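Local coordinates for protein glycine betaine/carnitine/choline ABC transporter (Staphylococcus aureus subsp. aureus Mu50, PDB 3O66) that probably binds glycine betaine, carnitine or choline as the substrate-binding component of an ABC transporter, at residues G67-N71 against G72-T76. Sequence-based numbering, arbitrary orientation.
Sequences GVRYN and GTDLT
D74 OD2 is gripped by two donors: R69 NE at 2.8 Å and a water that donates to it at 2.7 Å. The same water accepts from Y70 N, also at 2.7 Å, tying the carboxylate to the backbone at the end of the strand. R69 holds D74 side-on, one nitrogen to each oxygen, and the second bond, NH2 to D74 OD1 at 2.9 Å, is the straighter one (166° at the hydrogen against 136° for NE). The salt bridge is not coplanar, since the guanidinium and carboxylate planes are turned 66° apart. OD1 lies in the guanidinium plane but receives NH2 from above its own carboxylate, whereas NE comes to the syn side of OD2 somewhat out of the carboxylate plane, and OD2 in turn lies tilted from the guanidinium plane. Bends at chi2 and chi3 curl the arginine back so that NE and NH2 face the carboxylate; D74 OD2 also lies 3.3 Å from R69 CB. Beyond the pair, R69 NH1 bonds S66 OG, which helps fix the guanidinium, and F98 of helix 87-102 touches both side chains.

The backbone evidence places Y70 at the N-cap: its O accepts from D74 N at 3.1 Å, with a weak bond from T73 N, and L75 N follows onto N71 O at 2.8 Å. The Y70 hydroxyl hydrogen-bonds E20 OE2, outside this junction. With D74 near the helix N terminus, its negative charge would probably interact favourably with the helix dipole. Here strand 65-70 runs directly into helix 71-76 within a periplasmic-binding-protein fold, the salt bridge linking R69 of the strand to D74 of the helix across a buried strand-to-helix junction.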
ATOM      1  N   GLY A  67      -7.962   6.967  -4.893  1.00 21.58           N
ATOM      2  CA  GLY A  67      -7.184   7.488  -3.758  1.00 23.15           C
ATOM      3  C   GLY A  67      -5.826   6.799  -3.682  1.00 22.91           C
ATOM      4  O   GLY A  67      -4.781   7.456  -3.527  1.00 23.19           O
ATOM      5  N   VAL A  68      -5.831   5.475  -3.824  1.00 21.92           N
ATOM      6  CA  VAL A  68      -4.591   4.701  -3.729  1.00 21.41           C
ATOM      7  C   VAL A  68      -4.639   3.515  -4.687  1.00 20.60           C
ATOM      8  O   VAL A  68      -5.646   2.799  -4.775  1.00 20.31           O
ATOM      9  CB  VAL A  68      -4.245   4.270  -2.246  1.00 21.70           C
ATOM     10  CG1 VAL A  68      -5.248   3.300  -1.722  1.00 22.16           C
ATOM     11  CG2 VAL A  68      -2.828   3.700  -2.154  1.00 23.29           C
ATOM     12  N   ARG A  69      -3.557   3.393  -5.452  1.00 19.59           N
ATOM     13  CA  ARG A  69      -3.327   2.309  -6.353  1.00 19.61           C
ATOM     14  C   ARG A  69      -1.914   1.853  -6.103  1.00 19.97           C
ATOM     15  O   ARG A  69      -1.072   2.649  -5.691  1.00 19.81           O
ATOM     16  CB  ARG A  69      -3.522   2.820  -7.814  1.00 18.67           C
ATOM     17  CG  ARG A  69      -5.001   3.299  -8.079  1.00 20.75           C
ATOM     18  CD  ARG A  69      -6.008   2.122  -8.245  1.00 21.60           C
ATOM     19  NE  ARG A  69      -5.801   1.441  -9.539  1.00 22.31           N
ATOM     20  CZ  ARG A  69      -6.306   1.844 -10.715  1.00 22.11           C
ATOM     21  NH1 ARG A  69      -7.110   2.900 -10.798  1.00 21.00           N
ATOM     22  NH2 ARG A  69      -6.020   1.173 -11.831  1.00 21.88           N
ATOM     23  N   TYR A  70      -1.633   0.580  -6.361  1.00 21.10           N
ATOM     24  CA  TYR A  70      -0.304   0.061  -6.090  1.00 21.83           C
ATOM     25  C   TYR A  70       0.339  -0.347  -7.393  1.00 22.08           C
ATOM     26  O   TYR A  70      -0.285  -1.097  -8.139  1.00 22.84           O
ATOM     27  CB  TYR A  70      -0.404  -1.113  -5.134  1.00 21.47           C
ATOM     28  CG  TYR A  70      -1.218  -0.724  -3.930  1.00 20.80           C
ATOM     29  CD1 TYR A  70      -0.605  -0.143  -2.824  1.00 21.00           C
ATOM     30  CD2 TYR A  70      -2.606  -0.919  -3.909  1.00 21.59           C
ATOM     31  CE1 TYR A  70      -1.334   0.229  -1.726  1.00 20.11           C
ATOM     32  CE2 TYR A  70      -3.374  -0.546  -2.792  1.00 22.26           C
ATOM     33  CZ  TYR A  70      -2.717   0.033  -1.703  1.00 22.74           C
ATOM     34  OH  TYR A  70      -3.421   0.421  -0.592  1.00 23.60           O
ATOM     35  N   ASN A  71       1.563   0.131  -7.665  1.00 21.78           N
ATOM     36  CA  ASN A  71       2.092  -0.031  -9.041  1.00 24.08           C
ATOM     37  C   ASN A  71       2.248  -1.481  -9.528  1.00 25.04           C
ATOM     38  O   ASN A  71       1.866  -1.788 -10.652  1.00 25.01           O
ATOM     39  CB  ASN A  71       3.304   0.856  -9.363  1.00 23.42           C
ATOM     40  CG  ASN A  71       4.543   0.556  -8.502  1.00 25.69           C
ATOM     41  OD1 ASN A  71       4.550  -0.313  -7.599  1.00 26.21           O
ATOM     42  ND2 ASN A  71       5.606   1.314  -8.776  1.00 24.66           N
ATOM     43  N   GLY A  72       2.761  -2.371  -8.675  1.00 25.82           N
ATOM     44  CA  GLY A  72       2.897  -3.773  -9.077  1.00 27.19           C
ATOM     45  C   GLY A  72       1.554  -4.426  -9.387  1.00 27.63           C
ATOM     46  O   GLY A  72       1.467  -5.321 -10.233  1.00 29.18           O
ATOM     47  N   THR A  73       0.499  -3.986  -8.708  1.00 26.48           N
ATOM     48  CA  THR A  73      -0.823  -4.540  -8.974  1.00 26.59           C
ATOM     49  C   THR A  73      -1.287  -4.053 -10.327  1.00 26.52           C
ATOM     50  O   THR A  73      -1.775  -4.841 -11.139  1.00 26.75           O
ATOM     51  CB  THR A  73      -1.842  -4.099  -7.944  1.00 26.09           C
ATOM     52  OG1 THR A  73      -1.464  -4.625  -6.665  1.00 25.62           O
ATOM     53  CG2 THR A  73      -3.249  -4.622  -8.341  1.00 27.19           C
ATOM     54  N   ASP A  74      -1.157  -2.750 -10.564  1.00 25.70           N
ATOM     55  CA  ASP A  74      -1.704  -2.199 -11.798  1.00 26.85           C
ATOM     56  C   ASP A  74      -0.868  -2.490 -13.066  1.00 27.24           C
ATOM     57  O   ASP A  74      -1.410  -2.536 -14.177  1.00 27.34           O
ATOM     58  CB  ASP A  74      -2.006  -0.723 -11.604  1.00 27.10           C
ATOM     59  CG  ASP A  74      -3.308  -0.511 -10.865  1.00 27.15           C
ATOM     60  OD1 ASP A  74      -4.342  -1.070 -11.287  1.00 28.95           O
ATOM     61  OD2 ASP A  74      -3.299   0.177  -9.834  1.00 30.56           O
ATOM     62  N   LEU A  75       0.440  -2.691 -12.880  1.00 27.21           N
ATOM     63  CA  LEU A  75       1.319  -3.065 -13.977  1.00 28.02           C
ATOM     64  C   LEU A  75       0.999  -4.440 -14.568  1.00 29.66           C
ATOM     65  O   LEU A  75       1.058  -4.606 -15.790  1.00 30.13           O
ATOM     66  CB  LEU A  75       2.799  -2.988 -13.587  1.00 27.60           C
ATOM     67  CG  LEU A  75       3.833  -3.273 -14.684  1.00 27.63           C
ATOM     68  CD1 LEU A  75       3.679  -2.320 -15.881  1.00 26.34           C
ATOM     69  CD2 LEU A  75       5.237  -3.186 -14.145  1.00 28.76           C
ATOM     70  N   THR A  76       0.706  -5.424 -13.718  1.00 29.51           N
ATOM     71  CA  THR A  76       0.361  -6.745 -14.227  1.00 31.91           C
ATOM     72  C   THR A  76      -1.152  -6.958 -14.386  1.00 31.88           C
ATOM     73  O   THR A  76      -1.588  -7.876 -15.085  1.00 33.67           O
ATOM     74  CB  THR A  76       0.975  -7.875 -13.368  1.00 32.56           C
ATOM     75  OG1 THR A  76       0.404  -7.832 -12.064  1.00 33.26           O
ATOM     76  CG2 THR A  76       2.509  -7.733 -13.282  1.00 33.70           C
TER
HETATM   77  O   HOH W   1      -3.652  -0.961  -7.362  1.00 20.44           O